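Local coordinates for ssDNA binding protein (Aeropyrum pernix, PDB 4PSN), which probably binds single-stranded DNA, which it may enclose in a tunnel system between its subunits, at residues E120-K128 with D187-F198; P155-R163 with L174-E182. All coordinates share one frame; numbering follows the deposited sequence.

Following the chain from the N terminus, the C-terminal part of the protein opens with the lead-in and first strand of an antiparallel sheet, 120-128. The chain then runs through strands 137-143 and 146-155 before strand 159-166 turns back and pairs with strand 172-180; this is interaction 2, which closes the short loop of a beta hairpin. Helix 186-198 follows directly and lies against 120-128, so interaction 1 closes a much longer loop that encloses the whole of interaction 2. The two also touch: F189 packs on V179 and V181, and F198 on L174. The helix thereby ties the strand that is outermost in this chain's sheet to the hairpin further across it.

Interaction 1. Residues E120-K128 with D187-F198; sequences EEIRFTVEK and DDFVRESVSRLF
E121 and R196 meet with their side chains at about a right angle, the carboxylate and guanidinium planes 78° apart. E121 OE2 lies at the edge of the R196 guanidinium, near its plane, and takes NH1 of R196 at 2.6 Å and, weakly, NE. The E121 chain reaches it fully extended, its CG anti to the backbone N (chi1 -178°), while R196, whose CB points away from 120-128, bends at chi2 and chi3 to bring its guanidinium back. One residue before R196, S195 OG accepts the N-H of F124, N to OG 3.0 Å, and the same hydroxyl lies over one face of the R123 guanidinium. The F124 ring sets its CE2 3.8 Å from F198 CB, the two rings oblique to each other. This is a helix laid across one face of an antiparallel sheet, helix 187-198 running at 144° to strand 125-128, closer to antiparallel than to crossed; F198 and V190 continue onto L151 of strand 146-155. V126 points at the helix, its CG2 3.6 Å from CG1 of V190, and its CG1 meets V194 CG1 tip to tip. At the far end K128 NZ reaches the syn lone pair of D187 OD2 at 3.0 Å, while D187 OD1 is held by Y139. Two waters stitch the backbones together, one between I122 O and S195 O, the other between F124 O and R191 O.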
ATOM      1  N   GLU C 120      27.877  18.588  -7.419  1.00 62.07           N
ATOM      2  CA  GLU C 120      27.562  19.996  -7.241  1.00 54.70           C
ATOM      3  C   GLU C 120      26.727  20.297  -5.995  1.00 42.81           C
ATOM      4  O   GLU C 120      25.673  19.717  -5.766  1.00 37.53           O
ATOM      5  CB  GLU C 120      26.880  20.555  -8.484  1.00 63.09           C
ATOM      6  CG  GLU C 120      26.947  22.066  -8.575  1.00 74.01           C
ATOM      7  CD  GLU C 120      26.189  22.615  -9.766  1.00 80.65           C
ATOM      8  OE1 GLU C 120      25.739  21.808 -10.608  1.00 83.43           O
ATOM      9  OE2 GLU C 120      26.044  23.855  -9.854  1.00 82.02           O
ATOM     10  N   GLU C 121      27.223  21.237  -5.207  1.00 35.38           N
ATOM     11  CA  GLU C 121      26.524  21.766  -4.050  1.00 32.91           C
ATOM     12  C   GLU C 121      25.223  22.444  -4.496  1.00 27.57           C
ATOM     13  O   GLU C 121      25.190  23.091  -5.544  1.00 25.73           O
ATOM     14  CB  GLU C 121      27.454  22.774  -3.385  1.00 41.16           C
ATOM     15  CG  GLU C 121      26.963  23.421  -2.125  1.00 41.95           C
ATOM     16  CD  GLU C 121      28.038  24.289  -1.506  1.00 47.20           C
ATOM     17  OE1 GLU C 121      28.040  25.517  -1.754  1.00 42.86           O
ATOM     18  OE2 GLU C 121      28.887  23.737  -0.773  1.00 51.30           O
ATOM     19  N   ILE C 122      24.139  22.261  -3.741  1.00 23.27           N
ATOM     20  CA  ILE C 122      22.890  22.960  -4.063  1.00 22.27           C
ATOM     21  C   ILE C 122      23.065  24.450  -3.726  1.00 22.14           C
ATOM     22  O   ILE C 122      23.500  24.789  -2.626  1.00 22.40           O
ATOM     23  CB  ILE C 122      21.689  22.437  -3.245  1.00 24.65           C
ATOM     24  CG1 ILE C 122      21.520  20.928  -3.430  1.00 29.31           C
ATOM     25  CG2 ILE C 122      20.404  23.187  -3.664  1.00 24.05           C
ATOM     26  CD1 ILE C 122      20.539  20.296  -2.457  1.00 24.61           C
ATOM     27  N   ARG C 123      22.742  25.331  -4.663  1.00 20.90           N
ATOM     28  CA  ARG C 123      22.893  26.766  -4.418  1.00 24.21           C
ATOM     29  C   ARG C 123      21.581  27.393  -3.968  1.00 23.38           C
ATOM     30  O   ARG C 123      20.655  27.507  -4.752  1.00 25.03           O
ATOM     31  CB  ARG C 123      23.398  27.495  -5.669  1.00 24.39           C
ATOM     32  CG  ARG C 123      23.835  28.939  -5.388  1.00 28.89           C
ATOM     33  CD  ARG C 123      25.172  29.020  -4.689  1.00 24.98           C
ATOM     34  NE  ARG C 123      25.384  30.351  -4.104  1.00 26.41           N
ATOM     35  CZ  ARG C 123      26.365  30.656  -3.266  1.00 26.48           C
ATOM     36  NH1 ARG C 123      27.234  29.713  -2.897  1.00 27.57           N
ATOM     37  NH2 ARG C 123      26.465  31.893  -2.770  1.00 26.47           N
ATOM     38  N   PHE C 124      21.524  27.815  -2.709  1.00 21.94           N
ATOM     39  CA  PHE C 124      20.357  28.484  -2.170  1.00 20.47           C
ATOM     40  C   PHE C 124      20.622  29.984  -2.100  1.00 24.67           C
ATOM     41  O   PHE C 124      21.776  30.422  -2.036  1.00 26.91           O
ATOM     42  CB  PHE C 124      20.038  27.954  -0.754  1.00 19.98           C
ATOM     43  CG  PHE C 124      19.645  26.486  -0.721  1.00 23.57           C
ATOM     44  CD1 PHE C 124      18.384  26.080  -1.147  1.00 18.38           C
ATOM     45  CD2 PHE C 124      20.533  25.517  -0.262  1.00 19.12           C
ATOM     46  CE1 PHE C 124      18.003  24.738  -1.111  1.00 19.85           C
ATOM     47  CE2 PHE C 124      20.166  24.162  -0.236  1.00 20.30           C
ATOM     48  CZ  PHE C 124      18.897  23.775  -0.664  1.00 20.41           C
ATOM     49  N   THR C 125      19.550  30.770  -2.121  1.00 19.19           N
ATOM     50  CA  THR C 125      19.626  32.199  -1.813  1.00 22.84           C
ATOM     51  C   THR C 125      18.708  32.467  -0.610  1.00 23.97           C
ATOM     52  O   THR C 125      17.944  31.603  -0.216  1.00 23.12           O
ATOM     53  CB  THR C 125      19.207  33.057  -3.019  1.00 30.90           C
ATOM     54  OG1 THR C 125      17.838  32.791  -3.355  1.00 32.71           O
ATOM     55  CG2 THR C 125      20.106  32.761  -4.247  1.00 29.26           C
ATOM     56  N   VAL C 126      18.785  33.646  -0.016  1.00 22.48           N
ATOM     57  CA  VAL C 126      17.976  33.947   1.158  1.00 23.98           C
ATOM     58  C   VAL C 126      17.473  35.367   1.088  1.00 30.08           C
ATOM     59  O   VAL C 126      18.021  36.199   0.356  1.00 26.71           O
ATOM     60  CB  VAL C 126      18.765  33.814   2.490  1.00 29.05           C
ATOM     61  CG1 VAL C 126      19.262  32.382   2.700  1.00 25.43           C
ATOM     62  CG2 VAL C 126      19.906  34.812   2.539  1.00 30.63           C
ATOM     63  N   GLU C 127      16.430  35.641   1.858  1.00 26.20           N
ATOM     64  CA  GLU C 127      15.962  37.005   2.041  1.00 33.00           C
ATOM     65  C   GLU C 127      15.541  37.134   3.492  1.00 25.35           C
ATOM     66  O   GLU C 127      14.819  36.263   4.006  1.00 25.07           O
ATOM     67  CB  GLU C 127      14.782  37.293   1.110  1.00 40.59           C
ATOM     68  CG  GLU C 127      14.586  38.772   0.802  1.00 61.50           C
ATOM     69  CD  GLU C 127      15.792  39.397   0.100  1.00 77.19           C
ATOM     70  OE1 GLU C 127      16.540  40.163   0.754  1.00 78.13           O
ATOM     71  OE2 GLU C 127      15.989  39.124  -1.108  1.00 83.41           O
ATOM     72  N   LYS C 128      16.005  38.192   4.152  1.00 21.96           N
ATOM     73  CA  LYS C 128      15.647  38.455   5.537  1.00 27.72           C
ATOM     74  C   LYS C 128      14.140  38.678   5.668  1.00 28.84           C
ATOM     75  O   LYS C 128      13.535  39.414   4.881  1.00 28.07           O
ATOM     76  CB  LYS C 128      16.423  39.658   6.091  1.00 29.30           C
ATOM     77  CG  LYS C 128      16.090  39.985   7.550  1.00 29.47           C
ATOM     78  CD  LYS C 128      17.161  40.849   8.210  1.00 37.21           C
ATOM     79  CE  LYS C 128      17.612  41.992   7.314  1.00 53.22           C
ATOM     80  NZ  LYS C 128      18.622  42.885   7.978  1.00 60.42           N
ATOM     81  N   ASP C 187      24.031  39.136   7.858  1.00 24.37           N
ATOM     82  CA  ASP C 187      23.393  39.119   6.534  1.00 28.23           C
ATOM     83  C   ASP C 187      24.369  38.611   5.486  1.00 25.06           C
ATOM     84  O   ASP C 187      24.072  37.671   4.755  1.00 21.48           O
ATOM     85  CB  ASP C 187      22.880  40.505   6.129  1.00 31.81           C
ATOM     86  CG  ASP C 187      21.599  40.898   6.858  1.00 42.20           C
ATOM     87  OD1 ASP C 187      21.010  40.035   7.547  1.00 35.99           O
ATOM     88  OD2 ASP C 187      21.172  42.070   6.735  1.00 45.44           O
ATOM     89  N   ASP C 188      25.532  39.246   5.414  1.00 25.53           N
ATOM     90  CA  ASP C 188      26.597  38.772   4.543  1.00 25.68           C
ATOM     91  C   ASP C 188      26.956  37.305   4.809  1.00 22.44           C
ATOM     92  O   ASP C 188      27.099  36.520   3.882  1.00 23.64           O
ATOM     93  CB  ASP C 188      27.832  39.657   4.696  1.00 26.65           C
ATOM     94  CG  ASP C 188      27.587  41.075   4.212  1.00 38.82           C
ATOM     95  OD1 ASP C 188      26.904  41.232   3.175  1.00 32.91           O
ATOM     96  OD2 ASP C 188      28.066  42.029   4.868  1.00 43.59           O
ATOM     97  N   PHE C 189      27.120  36.940   6.075  1.00 22.59           N
ATOM     98  CA  PHE C 189      27.490  35.573   6.385  1.00 21.95           C
ATOM     99  C   PHE C 189      26.447  34.584   5.861  1.00 22.30           C
ATOM    100  O   PHE C 189      26.787  33.548   5.281  1.00 22.14           O
ATOM    101  CB  PHE C 189      27.686  35.386   7.888  1.00 23.80           C
ATOM    102  CG  PHE C 189      27.978  33.973   8.268  1.00 31.19           C
ATOM    103  CD1 PHE C 189      29.284  33.533   8.410  1.00 33.53           C
ATOM    104  CD2 PHE C 189      26.942  33.069   8.459  1.00 29.76           C
ATOM    105  CE1 PHE C 189      29.550  32.215   8.756  1.00 33.49           C
ATOM    106  CE2 PHE C 189      27.205  31.747   8.803  1.00 27.89           C
ATOM    107  CZ  PHE C 189      28.506  31.322   8.945  1.00 28.74           C
ATOM    108  N   VAL C 190      25.171  34.908   6.036  1.00 22.01           N
ATOM    109  CA  VAL C 190      24.121  33.987   5.596  1.00 21.37           C
ATOM    110  C   VAL C 190      24.104  33.823   4.071  1.00 20.72           C
ATOM    111  O   VAL C 190      23.996  32.710   3.557  1.00 23.76           O
ATOM    112  CB  VAL C 190      22.741  34.402   6.130  1.00 23.82           C
ATOM    113  CG1 VAL C 190      21.648  33.580   5.471  1.00 26.98           C
ATOM    114  CG2 VAL C 190      22.708  34.196   7.640  1.00 21.50           C
ATOM    115  N   ARG C 191      24.228  34.927   3.346  1.00 20.02           N
ATOM    116  CA  ARG C 191      24.316  34.863   1.884  1.00 18.57           C
ATOM    117  C   ARG C 191      25.462  33.930   1.452  1.00 21.23           C
ATOM    118  O   ARG C 191      25.309  33.087   0.558  1.00 23.87           O
ATOM    119  CB  ARG C 191      24.569  36.270   1.314  1.00 18.41           C
ATOM    120  CG  ARG C 191      24.647  36.322  -0.230  1.00 18.45           C
ATOM    121  CD  ARG C 191      25.059  37.727  -0.688  1.00 18.48           C
ATOM    122  NE  ARG C 191      26.416  38.025  -0.246  1.00 22.90           N
ATOM    123  CZ  ARG C 191      26.763  39.032   0.550  1.00 24.68           C
ATOM    124  NH1 ARG C 191      25.864  39.893   1.004  1.00 24.46           N
ATOM    125  NH2 ARG C 191      28.031  39.175   0.890  1.00 23.35           N
ATOM    126  N   GLU C 192      26.608  34.069   2.111  1.00 20.51           N
ATOM    127  CA  GLU C 192      27.822  33.405   1.639  1.00 21.19           C
ATOM    128  C   GLU C 192      27.925  31.949   2.086  1.00 24.89           C
ATOM    129  O   GLU C 192      28.646  31.171   1.468  1.00 27.26           O
ATOM    130  CB  GLU C 192      29.064  34.220   2.065  1.00 19.12           C
ATOM    131  CG  GLU C 192      29.057  35.603   1.421  1.00 24.07           C
ATOM    132  CD  GLU C 192      30.163  36.544   1.926  1.00 26.61           C
ATOM    133  OE1 GLU C 192      30.904  36.188   2.864  1.00 28.32           O
ATOM    134  OE2 GLU C 192      30.268  37.650   1.368  1.00 26.35           O
ATOM    135  N   SER C 193      27.160  31.581   3.123  1.00 21.84           N
ATOM    136  CA  SER C 193      27.355  30.313   3.835  1.00 22.01           C
ATOM    137  C   SER C 193      26.156  29.363   3.819  1.00 21.40           C
ATOM    138  O   SER C 193      26.301  28.179   4.128  1.00 23.43           O
ATOM    139  CB  SER C 193      27.730  30.589   5.293  1.00 27.51           C
ATOM    140  OG  SER C 193      28.811  31.502   5.374  1.00 30.93           O
ATOM    141  N   VAL C 194      24.978  29.866   3.455  1.00 24.80           N
ATOM    142  CA  VAL C 194      23.777  29.033   3.507  1.00 23.86           C
ATOM    143  C   VAL C 194      23.929  27.758   2.691  1.00 22.84           C
ATOM    144  O   VAL C 194      23.592  26.676   3.170  1.00 19.61           O
ATOM    145  CB  VAL C 194      22.470  29.790   3.128  1.00 24.09           C
ATOM    146  CG1 VAL C 194      22.495  30.249   1.675  1.00 23.31           C
ATOM    147  CG2 VAL C 194      21.258  28.888   3.356  1.00 24.57           C
ATOM    148  N   SER C 195      24.471  27.871   1.480  1.00 18.39           N
ATOM    149  CA  SER C 195      24.620  26.711   0.612  1.00 18.43           C
ATOM    150  C   SER C 195      25.651  25.727   1.188  1.00 23.63           C
ATOM    151  O   SER C 195      25.445  24.521   1.183  1.00 20.00           O
ATOM    152  CB  SER C 195      25.041  27.144  -0.797  1.00 23.99           C
ATOM    153  OG  SER C 195      24.129  28.089  -1.345  1.00 24.41           O
ATOM    154  N   ARG C 196      26.771  26.254   1.660  1.00 26.43           N
ATOM    155  CA  ARG C 196      27.794  25.437   2.309  1.00 27.30           C
ATOM    156  C   ARG C 196      27.236  24.709   3.548  1.00 24.84           C
ATOM    157  O   ARG C 196      27.492  23.525   3.761  1.00 20.91           O
ATOM    158  CB  ARG C 196      28.978  26.334   2.683  1.00 32.31           C
ATOM    159  CG  ARG C 196      29.952  25.767   3.708  1.00 42.04           C
ATOM    160  CD  ARG C 196      30.695  24.569   3.157  1.00 52.37           C
ATOM    161  NE  ARG C 196      30.564  24.512   1.705  1.00 61.92           N
ATOM    162  CZ  ARG C 196      31.578  24.602   0.850  1.00 70.32           C
ATOM    163  NH1 ARG C 196      31.358  24.554  -0.457  1.00 73.27           N
ATOM    164  NH2 ARG C 196      32.821  24.734   1.298  1.00 71.68           N
ATOM    165  N   LEU C 197      26.453  25.414   4.352  1.00 20.07           N
ATOM    166  CA  LEU C 197      25.871  24.805   5.538  1.00 21.52           C
ATOM    167  C   LEU C 197      24.928  23.660   5.188  1.00 25.78           C
ATOM    168  O   LEU C 197      24.967  22.600   5.818  1.00 22.53           O
ATOM    169  CB  LEU C 197      25.164  25.858   6.381  1.00 23.42           C
ATOM    170  CG  LEU C 197      26.111  26.802   7.121  1.00 29.39           C
ATOM    171  CD1 LEU C 197      25.356  27.991   7.704  1.00 27.49           C
ATOM    172  CD2 LEU C 197      26.873  26.053   8.213  1.00 30.78           C
ATOM    173  N   PHE C 198      24.092  23.854   4.176  1.00 24.23           N
ATOM    174  CA  PHE C 198      23.120  22.827   3.829  1.00 21.59           C
ATOM    175  C   PHE C 198      23.730  21.626   3.117  1.00 19.74           C
ATOM    176  O   PHE C 198      23.100  20.568   3.042  1.00 22.88           O
ATOM    177  CB  PHE C 198      21.951  23.413   3.023  1.00 19.98           C
ATOM    178  CG  PHE C 198      20.818  23.900   3.894  1.00 20.50           C
ATOM    179  CD1 PHE C 198      19.807  23.029   4.281  1.00 17.56           C
ATOM    180  CD2 PHE C 198      20.788  25.208   4.355  1.00 22.48           C
ATOM    181  CE1 PHE C 198      18.767  23.454   5.094  1.00 18.77           C
ATOM    182  CE2 PHE C 198      19.750  25.653   5.189  1.00 25.99           C
ATOM    183  CZ  PHE C 198      18.737  24.772   5.560  1.00 21.68           C
TER
HETATM  184  O   HOH W   1      23.670  23.347  -0.242  1.00 24.81           O
HETATM  185  O   HOH W   2      23.099  32.972  -1.097  1.00 25.50           O

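Interaction 2. Residues P155-R163 with L174-E182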
ATOM      1  N   PRO C 155      22.274  35.383  17.340  1.00 23.60           N
ATOM      2  CA  PRO C 155      23.588  35.982  17.576  1.00 25.79           C
ATOM      3  C   PRO C 155      24.048  35.694  18.998  1.00 26.22           C
ATOM      4  O   PRO C 155      23.279  35.812  19.953  1.00 26.36           O
ATOM      5  CB  PRO C 155      23.333  37.487  17.375  1.00 29.42           C
ATOM      6  CG  PRO C 155      22.055  37.553  16.562  1.00 28.62           C
ATOM      7  CD  PRO C 155      21.246  36.387  17.022  1.00 29.83           C
ATOM      8  N   LEU C 156      25.286  35.256  19.137  1.00 22.57           N
ATOM      9  CA  LEU C 156      25.848  35.084  20.462  1.00 27.75           C
ATOM     10  C   LEU C 156      26.806  36.251  20.667  1.00 34.09           C
ATOM     11  O   LEU C 156      26.422  37.404  20.510  1.00 45.81           O
ATOM     12  CB  LEU C 156      26.565  33.742  20.562  1.00 30.92           C
ATOM     13  CG  LEU C 156      25.668  32.542  20.225  1.00 30.83           C
ATOM     14  CD1 LEU C 156      26.473  31.257  20.042  1.00 30.59           C
ATOM     15  CD2 LEU C 156      24.572  32.369  21.274  1.00 28.45           C
ATOM     16  N   ASN C 157      28.054  35.965  20.988  1.00 30.72           N
ATOM     17  CA  ASN C 157      29.039  37.032  21.177  1.00 28.76           C
ATOM     18  C   ASN C 157      30.219  36.726  20.267  1.00 25.23           C
ATOM     19  O   ASN C 157      31.088  35.946  20.628  1.00 29.12           O
ATOM     20  CB  ASN C 157      29.444  37.114  22.666  1.00 23.45           C
ATOM     21  CG  ASN C 157      30.476  38.220  22.953  1.00 33.87           C
ATOM     22  OD1 ASN C 157      30.777  39.055  22.099  1.00 32.41           O
ATOM     23  ND2 ASN C 157      31.033  38.206  24.166  1.00 32.24           N
ATOM     24  N   GLY C 158      30.215  37.306  19.067  1.00 23.36           N
ATOM     25  CA  GLY C 158      31.219  37.008  18.049  1.00 21.85           C
ATOM     26  C   GLY C 158      30.912  35.706  17.332  1.00 19.22           C
ATOM     27  O   GLY C 158      31.669  35.231  16.475  1.00 21.30           O
ATOM     28  N   GLU C 159      29.788  35.108  17.704  1.00 19.50           N
ATOM     29  CA  GLU C 159      29.397  33.825  17.152  1.00 20.44           C
ATOM     30  C   GLU C 159      27.894  33.817  16.934  1.00 23.84           C
ATOM     31  O   GLU C 159      27.197  34.741  17.353  1.00 22.06           O
ATOM     32  CB  GLU C 159      29.743  32.702  18.132  1.00 22.19           C
ATOM     33  CG  GLU C 159      31.213  32.536  18.429  1.00 28.27           C
ATOM     34  CD  GLU C 159      31.476  31.335  19.318  1.00 41.14           C
ATOM     35  OE1 GLU C 159      31.229  31.433  20.543  1.00 43.63           O
ATOM     36  OE2 GLU C 159      31.914  30.284  18.788  1.00 44.67           O
ATOM     37  N   ALA C 160      27.393  32.750  16.316  1.00 17.93           N
ATOM     38  CA  ALA C 160      25.954  32.598  16.160  1.00 20.58           C
ATOM     39  C   ALA C 160      25.579  31.120  16.090  1.00 20.88           C
ATOM     40  O   ALA C 160      26.366  30.294  15.647  1.00 20.99           O
ATOM     41  CB  ALA C 160      25.466  33.333  14.893  1.00 18.96           C
ATOM     42  N   LEU C 161      24.365  30.806  16.523  1.00 16.37           N
ATOM     43  CA  LEU C 161      23.772  29.505  16.268  1.00 17.76           C
ATOM     44  C   LEU C 161      22.888  29.625  15.033  1.00 25.02           C
ATOM     45  O   LEU C 161      22.131  30.593  14.896  1.00 21.10           O
ATOM     46  CB  LEU C 161      22.920  29.094  17.457  1.00 21.44           C
ATOM     47  CG  LEU C 161      23.674  29.049  18.780  1.00 24.42           C
ATOM     48  CD1 LEU C 161      22.726  28.750  19.925  1.00 24.06           C
ATOM     49  CD2 LEU C 161      24.770  28.010  18.722  1.00 27.76           C
ATOM     50  N   VAL C 162      22.982  28.641  14.143  1.00 19.28           N
ATOM     51  CA  VAL C 162      22.198  28.635  12.928  1.00 23.09           C
ATOM     52  C   VAL C 162      21.479  27.300  12.828  1.00 25.62           C
ATOM     53  O   VAL C 162      22.072  26.256  13.080  1.00 23.92           O
ATOM     54  CB  VAL C 162      23.102  28.780  11.695  1.00 19.73           C
ATOM     55  CG1 VAL C 162      22.255  28.829  10.443  1.00 25.97           C
ATOM     56  CG2 VAL C 162      23.941  30.051  11.814  1.00 26.88           C
ATOM     57  N   ARG C 163      20.197  27.337  12.486  1.00 17.90           N
ATOM     58  CA  ARG C 163      19.475  26.112  12.141  1.00 19.09           C
ATOM     59  C   ARG C 163      18.393  26.432  11.128  1.00 16.67           C
ATOM     60  O   ARG C 163      18.062  27.590  10.929  1.00 15.56           O
ATOM     61  CB  ARG C 163      18.892  25.389  13.372  1.00 25.26           C
ATOM     62  CG  ARG C 163      18.136  26.230  14.379  1.00 31.42           C
ATOM     63  CD  ARG C 163      19.112  27.087  15.181  1.00 43.00           C
ATOM     64  NE  ARG C 163      18.576  27.559  16.452  1.00 43.61           N
ATOM     65  CZ  ARG C 163      18.661  28.819  16.870  1.00 44.33           C
ATOM     66  NH1 ARG C 163      18.156  29.162  18.049  1.00 52.90           N
ATOM     67  NH2 ARG C 163      19.248  29.740  16.109  1.00 29.92           N
ATOM     68  N   LEU C 174      18.959  21.508   8.737  1.00 18.47           N
ATOM     69  CA  LEU C 174      20.225  21.977   9.279  1.00 22.23           C
ATOM     70  C   LEU C 174      20.077  22.033  10.797  1.00 25.91           C
ATOM     71  O   LEU C 174      19.311  22.843  11.317  1.00 22.05           O
ATOM     72  CB  LEU C 174      20.564  23.359   8.715  1.00 21.36           C
ATOM     73  CG  LEU C 174      21.842  24.025   9.224  1.00 27.75           C
ATOM     74  CD1 LEU C 174      23.067  23.307   8.683  1.00 29.68           C
ATOM     75  CD2 LEU C 174      21.860  25.506   8.837  1.00 23.97           C
ATOM     76  N   LYS C 175      20.780  21.141  11.493  1.00 24.54           N
ATOM     77  CA  LYS C 175      20.787  21.077  12.958  1.00 31.06           C
ATOM     78  C   LYS C 175      21.553  22.254  13.559  1.00 23.63           C
ATOM     79  O   LYS C 175      22.387  22.857  12.884  1.00 24.32           O
ATOM     80  CB  LYS C 175      21.472  19.791  13.427  1.00 37.00           C
ATOM     81  CG  LYS C 175      21.044  18.541  12.685  1.00 54.73           C
ATOM     82  CD  LYS C 175      19.668  18.098  13.128  1.00 60.55           C
ATOM     83  CE  LYS C 175      19.368  16.699  12.636  1.00 59.80           C
ATOM     84  NZ  LYS C 175      18.425  16.014  13.552  1.00 53.92           N
ATOM     85  N   ARG C 176      21.278  22.561  14.826  1.00 28.40           N
ATOM     86  CA  ARG C 176      21.997  23.624  15.525  1.00 31.78           C
ATOM     87  C   ARG C 176      23.494  23.598  15.197  1.00 29.97           C
ATOM     88  O   ARG C 176      24.182  22.595  15.385  1.00 29.58           O
ATOM     89  CB  ARG C 176      21.781  23.561  17.039  1.00 34.95           C
ATOM     90  CG  ARG C 176      22.457  24.731  17.756  1.00 38.28           C
ATOM     91  CD  ARG C 176      22.601  24.530  19.266  1.00 38.08           C
ATOM     92  NE  ARG C 176      21.375  24.863  19.984  1.00 38.60           N
ATOM     93  CZ  ARG C 176      21.326  25.167  21.275  1.00 40.77           C
ATOM     94  NH1 ARG C 176      20.163  25.457  21.839  1.00 44.27           N
ATOM     95  NH2 ARG C 176      22.443  25.188  21.999  1.00 36.71           N
ATOM     96  N   THR C 177      23.994  24.710  14.683  1.00 23.60           N
ATOM     97  CA  THR C 177      25.379  24.783  14.261  1.00 26.89           C
ATOM     98  C   THR C 177      25.940  26.096  14.766  1.00 26.87           C
ATOM     99  O   THR C 177      25.341  27.152  14.553  1.00 26.30           O
ATOM    100  CB  THR C 177      25.476  24.748  12.718  1.00 32.29           C
ATOM    101  OG1 THR C 177      24.875  23.545  12.234  1.00 37.11           O
ATOM    102  CG2 THR C 177      26.921  24.800  12.264  1.00 31.17           C
ATOM    103  N   ARG C 178      27.085  26.045  15.433  1.00 23.03           N
ATOM    104  CA  ARG C 178      27.676  27.266  15.963  1.00 21.91           C
ATOM    105  C   ARG C 178      28.772  27.743  15.039  1.00 25.56           C
ATOM    106  O   ARG C 178      29.636  26.968  14.651  1.00 29.44           O
ATOM    107  CB  ARG C 178      28.199  27.071  17.386  1.00 26.19           C
ATOM    108  CG  ARG C 178      28.849  28.325  17.963  1.00 31.14           C
ATOM    109  CD  ARG C 178      28.938  28.279  19.497  1.00 32.17           C
ATOM    110  NE  ARG C 178      29.496  27.015  19.971  1.00 42.92           N
ATOM    111  CZ  ARG C 178      30.784  26.803  20.222  1.00 47.47           C
ATOM    112  NH1 ARG C 178      31.673  27.780  20.055  1.00 54.07           N
ATOM    113  NH2 ARG C 178      31.185  25.611  20.648  1.00 36.64           N
ATOM    114  N   VAL C 179      28.731  29.025  14.680  1.00 19.36           N
ATOM    115  CA  VAL C 179      29.659  29.562  13.685  1.00 23.55           C
ATOM    116  C   VAL C 179      30.226  30.872  14.193  1.00 23.82           C
ATOM    117  O   VAL C 179      29.598  31.558  15.007  1.00 23.06           O
ATOM    118  CB  VAL C 179      28.962  29.812  12.322  1.00 28.13           C
ATOM    119  CG1 VAL C 179      28.414  28.514  11.751  1.00 24.58           C
ATOM    120  CG2 VAL C 179      27.840  30.844  12.467  1.00 25.19           C
ATOM    121  N   GLN C 180      31.413  31.222  13.717  1.00 23.11           N
ATOM    122  CA  GLN C 180      32.044  32.477  14.121  1.00 25.39           C
ATOM    123  C   GLN C 180      31.644  33.582  13.157  1.00 28.77           C
ATOM    124  O   GLN C 180      31.809  33.443  11.949  1.00 32.91           O
ATOM    125  CB  GLN C 180      33.567  32.336  14.129  1.00 32.01           C
ATOM    126  CG  GLN C 180      34.273  33.492  14.852  1.00 39.67           C
ATOM    127  CD  GLN C 180      35.782  33.335  14.892  1.00 44.85           C
ATOM    128  OE1 GLN C 180      36.349  32.478  14.216  1.00 43.62           O
ATOM    129  NE2 GLN C 180      36.441  34.167  15.689  1.00 46.52           N
ATOM    130  N   VAL C 181      31.121  34.679  13.691  1.00 25.28           N
ATOM    131  CA  VAL C 181      30.667  35.789  12.870  1.00 26.75           C
ATOM    132  C   VAL C 181      30.308  37.001  13.740  1.00 31.13           C
ATOM    133  O   VAL C 181      29.644  36.852  14.776  1.00 31.06           O
ATOM    134  CB  VAL C 181      29.430  35.368  12.048  1.00 25.34           C
ATOM    135  CG1 VAL C 181      28.314  34.964  12.976  1.00 22.64           C
ATOM    136  CG2 VAL C 181      28.979  36.509  11.121  1.00 31.36           C
ATOM    137  N   GLU C 182      30.731  38.196  13.327  1.00 33.87           N
ATOM    138  CA  GLU C 182      30.314  39.428  14.016  1.00 37.76           C
ATOM    139  C   GLU C 182      28.853  39.770  13.703  1.00 38.85           C
ATOM    140  O   GLU C 182      28.388  39.519  12.593  1.00 34.23           O
ATOM    141  CB  GLU C 182      31.232  40.604  13.658  1.00 38.83           C
ATOM    142  CG  GLU C 182      32.677  40.429  14.127  1.00 41.87           C
ATOM    143  CD  GLU C 182      32.793  40.220  15.633  1.00 50.11           C
ATOM    144  OE1 GLU C 182      31.862  40.612  16.377  1.00 51.89           O
ATOM    145  OE2 GLU C 182      33.819  39.658  16.074  1.00 49.42           O
TER
HETATM  146  O   HOH W   3      33.804  36.824  15.823  1.00 39.12           O
HETATM  147  O   HOH W   4      27.355  37.411  16.142  1.00 31.19           O
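G158 O is gripped twice: V181 N donates to it at 2.9 Å, from above the carbonyl plane, and a water that also bonds E182 OE2 donates to it as well. The glycine, with its positive phi, sits in the turn that leads into the antiparallel beta hairpin of strands 159-166 and 172-180. A160 with V179 and V162 with T177 are the hydrogen-bonded pairs; E159 with Q180 and L161 with R178 are the non-hydrogen-bonded ones. On the face carrying E159, L161 and R178, the E159 carboxylate stands nearly perpendicular to the R178 guanidinium, the planes 84° apart, and OE2 of E159 is met on its syn side by R178 NH1 at 2.8 Å. R178 NH2 turns to D133 of a neighbouring subunit, so the arginine serves both the hairpin and the assembly. L161 CD2 lies against R178 CB, and its other branch, CD1, sits over one face of the R176 guanidinium, which in turn salt-bridges D136 of the same neighbouring subunit. The face carrying A160, V162, T177 and V179 is mostly apolar. V162, its CG1 trans to N across the CA-CB bond (chi1 -178°), sends that methyl to L174 CD2 at 3.7 Å and CG2 to V179 CG2, the V162 and V179 side chains crossing at about a right angle; beside them A160 CB rests 3.8 Å from V181 CG1.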